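Local coordinates for protein RNA-dependent RNA Polymerase (Bombyx mori cytoplasmic polyhedrosis virus, PDB 6TZ0) that synthesises RNA on an RNA template, transcribing plus strands and probably also making the complementary minus strands of the double-stranded viral genome, at residues S398-E403 with K508-L513. Residues are numbered along the deposited sequence; the frame is centred on the assembly and turned at random.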
ATOM      1  N   SER A 398       8.285 -22.176  13.514  1.00 21.82           N
ATOM      2  CA  SER A 398       8.411 -23.475  12.872  1.00 21.82           C
ATOM      3  C   SER A 398       7.354 -24.470  13.321  1.00 21.82           C
ATOM      4  O   SER A 398       7.234 -25.533  12.707  1.00 21.82           O
ATOM      5  CB  SER A 398       9.800 -24.041  13.136  1.00 21.82           C
ATOM      6  OG  SER A 398       9.981 -24.297  14.515  1.00 21.82           O
ATOM      7  N   SER A 399       6.594 -24.162  14.365  1.00 22.03           N
ATOM      8  CA  SER A 399       5.496 -25.017  14.779  1.00 22.03           C
ATOM      9  C   SER A 399       4.216 -24.765  13.996  1.00 22.03           C
ATOM     10  O   SER A 399       3.231 -25.471  14.213  1.00 22.03           O
ATOM     11  CB  SER A 399       5.246 -24.825  16.271  1.00 22.03           C
ATOM     12  OG  SER A 399       4.888 -23.490  16.544  1.00 22.03           O
ATOM     13  N   PHE A 400       4.209 -23.793  13.087  1.00 23.36           N
ATOM     14  CA  PHE A 400       3.035 -23.468  12.293  1.00 23.36           C
ATOM     15  C   PHE A 400       3.130 -23.933  10.850  1.00 23.36           C
ATOM     16  O   PHE A 400       2.143 -23.817  10.125  1.00 23.36           O
ATOM     17  CB  PHE A 400       2.786 -21.955  12.305  1.00 23.36           C
ATOM     18  CG  PHE A 400       2.313 -21.425  13.624  1.00 23.36           C
ATOM     19  CD1 PHE A 400       0.973 -21.476  13.962  1.00 23.36           C
ATOM     20  CD2 PHE A 400       3.206 -20.879  14.527  1.00 23.36           C
ATOM     21  CE1 PHE A 400       0.536 -20.985  15.170  1.00 23.36           C
ATOM     22  CE2 PHE A 400       2.772 -20.394  15.733  1.00 23.36           C
ATOM     23  CZ  PHE A 400       1.435 -20.454  16.056  1.00 23.36           C
ATOM     24  N   THR A 401       4.272 -24.479  10.425  1.00 25.67           N
ATOM     25  CA  THR A 401       4.533 -24.652   8.998  1.00 25.67           C
ATOM     26  C   THR A 401       3.692 -25.755   8.369  1.00 25.67           C
ATOM     27  O   THR A 401       3.297 -25.635   7.204  1.00 25.67           O
ATOM     28  CB  THR A 401       6.014 -24.929   8.764  1.00 25.67           C
ATOM     29  OG1 THR A 401       6.395 -26.097   9.491  1.00 25.67           O
ATOM     30  CG2 THR A 401       6.856 -23.761   9.217  1.00 25.67           C
ATOM     31  N   ASP A 402       3.388 -26.818   9.110  1.00 30.56           N
ATOM     32  CA  ASP A 402       2.678 -27.943   8.512  1.00 30.56           C
ATOM     33  C   ASP A 402       1.192 -27.659   8.328  1.00 30.56           C
ATOM     34  O   ASP A 402       0.615 -28.023   7.293  1.00 30.56           O
ATOM     35  CB  ASP A 402       2.883 -29.193   9.360  1.00 30.56           C
ATOM     36  CG  ASP A 402       2.353 -30.438   8.690  1.00 30.56           C
ATOM     37  OD1 ASP A 402       2.998 -30.913   7.728  1.00 30.56           O
ATOM     38  OD2 ASP A 402       1.290 -30.938   9.120  1.00 30.56           O
ATOM     39  N   GLU A 403       0.572 -26.983   9.296  1.00 30.33           N
ATOM     40  CA  GLU A 403      -0.811 -26.545   9.153  1.00 30.33           C
ATOM     41  C   GLU A 403      -0.962 -25.516   8.038  1.00 30.33           C
ATOM     42  O   GLU A 403      -1.918 -25.581   7.252  1.00 30.33           O
ATOM     43  CB  GLU A 403      -1.304 -25.974  10.479  1.00 30.33           C
ATOM     44  CG  GLU A 403      -2.735 -25.489  10.462  1.00 30.33           C
ATOM     45  CD  GLU A 403      -3.743 -26.607  10.328  1.00 30.33           C
ATOM     46  OE1 GLU A 403      -3.446 -27.742  10.762  1.00 30.33           O
ATOM     47  OE2 GLU A 403      -4.841 -26.350   9.790  1.00 30.33           O
ATOM     48  N   LYS A 508      -0.079 -15.053   5.068  1.00 28.24           N
ATOM     49  CA  LYS A 508      -1.446 -14.662   5.374  1.00 28.24           C
ATOM     50  C   LYS A 508      -2.186 -15.739   6.154  1.00 28.24           C
ATOM     51  O   LYS A 508      -3.145 -15.429   6.866  1.00 28.24           O
ATOM     52  CB  LYS A 508      -2.152 -14.350   4.050  1.00 28.24           C
ATOM     53  CG  LYS A 508      -3.555 -13.816   4.106  1.00 28.24           C
ATOM     54  CD  LYS A 508      -4.071 -13.621   2.696  1.00 28.24           C
ATOM     55  CE  LYS A 508      -5.469 -13.051   2.694  1.00 28.24           C
ATOM     56  NZ  LYS A 508      -6.445 -14.029   3.240  1.00 28.24           N
ATOM     57  N   GLN A 509      -1.747 -16.994   6.062  1.00 27.80           N
ATOM     58  CA  GLN A 509      -2.482 -18.085   6.680  1.00 27.80           C
ATOM     59  C   GLN A 509      -2.290 -18.155   8.186  1.00 27.80           C
ATOM     60  O   GLN A 509      -3.095 -18.800   8.863  1.00 27.80           O
ATOM     61  CB  GLN A 509      -2.071 -19.414   6.056  1.00 27.80           C
ATOM     62  CG  GLN A 509      -2.270 -19.485   4.565  1.00 27.80           C
ATOM     63  CD  GLN A 509      -3.708 -19.311   4.146  1.00 27.80           C
ATOM     64  OE1 GLN A 509      -4.626 -19.801   4.797  1.00 27.80           O
ATOM     65  NE2 GLN A 509      -3.912 -18.607   3.043  1.00 27.80           N
ATOM     66  N   ILE A 510      -1.260 -17.503   8.732  1.00 28.26           N
ATOM     67  CA  ILE A 510      -0.995 -17.588  10.168  1.00 28.26           C
ATOM     68  C   ILE A 510      -1.954 -16.731  10.980  1.00 28.26           C
ATOM     69  O   ILE A 510      -2.056 -16.913  12.198  1.00 28.26           O
ATOM     70  CB  ILE A 510       0.480 -17.225  10.439  1.00 28.26           C
ATOM     71  CG1 ILE A 510       0.965 -17.801  11.773  1.00 28.26           C
ATOM     72  CG2 ILE A 510       0.676 -15.729  10.449  1.00 28.26           C
ATOM     73  CD1 ILE A 510       2.454 -17.777  11.961  1.00 28.26           C
ATOM     74  N   TYR A 511      -2.695 -15.823  10.336  1.00 32.00           N
ATOM     75  CA  TYR A 511      -3.682 -15.030  11.059  1.00 32.00           C
ATOM     76  C   TYR A 511      -4.856 -15.867  11.537  1.00 32.00           C
ATOM     77  O   TYR A 511      -5.509 -15.495  12.514  1.00 32.00           O
ATOM     78  CB  TYR A 511      -4.231 -13.898  10.199  1.00 32.00           C
ATOM     79  CG  TYR A 511      -3.222 -12.887   9.732  1.00 32.00           C
ATOM     80  CD1 TYR A 511      -2.523 -12.119  10.638  1.00 32.00           C
ATOM     81  CD2 TYR A 511      -3.051 -12.621   8.385  1.00 32.00           C
ATOM     82  CE1 TYR A 511      -1.623 -11.173  10.220  1.00 32.00           C
ATOM     83  CE2 TYR A 511      -2.156 -11.669   7.958  1.00 32.00           C
ATOM     84  CZ  TYR A 511      -1.445 -10.951   8.884  1.00 32.00           C
ATOM     85  OH  TYR A 511      -0.553  -9.997   8.479  1.00 32.00           O
ATOM     86  N   ASP A 512      -5.137 -16.979  10.874  1.00 32.62           N
ATOM     87  CA  ASP A 512      -6.209 -17.875  11.271  1.00 32.62           C
ATOM     88  C   ASP A 512      -5.768 -18.895  12.306  1.00 32.62           C
ATOM     89  O   ASP A 512      -6.551 -19.782  12.653  1.00 32.62           O
ATOM     90  CB  ASP A 512      -6.759 -18.602  10.047  1.00 32.62           C
ATOM     91  CG  ASP A 512      -7.428 -17.664   9.074  1.00 32.62           C
ATOM     92  OD1 ASP A 512      -7.955 -16.623   9.516  1.00 32.62           O
ATOM     93  OD2 ASP A 512      -7.423 -17.965   7.863  1.00 32.62           O
ATOM     94  N   LEU A 513      -4.542 -18.795  12.803  1.00 28.82           N
ATOM     95  CA  LEU A 513      -4.000 -19.781  13.719  1.00 28.82           C
ATOM     96  C   LEU A 513      -3.611 -19.196  15.064  1.00 28.82           C
ATOM     97  O   LEU A 513      -3.242 -19.953  15.965  1.00 28.82           O
ATOM     98  CB  LEU A 513      -2.779 -20.460  13.091  1.00 28.82           C
ATOM     99  CG  LEU A 513      -3.021 -21.202  11.782  1.00 28.82           C
ATOM    100  CD1 LEU A 513      -1.716 -21.740  11.281  1.00 28.82           C
ATOM    101  CD2 LEU A 513      -4.016 -22.316  11.973  1.00 28.82           C
TER
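F400 and L513 meet side chain against side chain, lying alongside each other and pointing opposite ways, and this apolar pairing makes up much of the interface. L513 comes in at the edge of the F400 ring, near its plane, with L513 CD1 3.8 Å from F400 CD1. L513 CB follows the same rim, 3.9 Å from F400 CE1. I510 approaches the ring differently: its CD1 lies over one face, displaced toward the rim and 4.0 Å from F400 CG, and the two side chains cross at about a right angle. With its CG1 anti to the backbone N (chi1 -158°) and the chain extended beyond it, I510 carries this terminal methyl to the ring. Edge and face of F400 are thus met by residues three apart, in a turn where L513 N donates a hydrogen bond to I510 O (3.2 Å). The aliphatic part of E403 extends the apolar surface, E403 CG resting 3.7 Å from L513 CD2, while its carboxylate forms a long, weak ion pair with R407. Y396 adds an edge-to-face ring contact to F400. This apolar packing, within the central polymerase domain and away from the metal- and nucleotide-binding residues, joins the start of helix 401-409 and the residue just before it to the turn after helix 501-508; I510 also packs on helix 644-665, and T401 on helix 557-573.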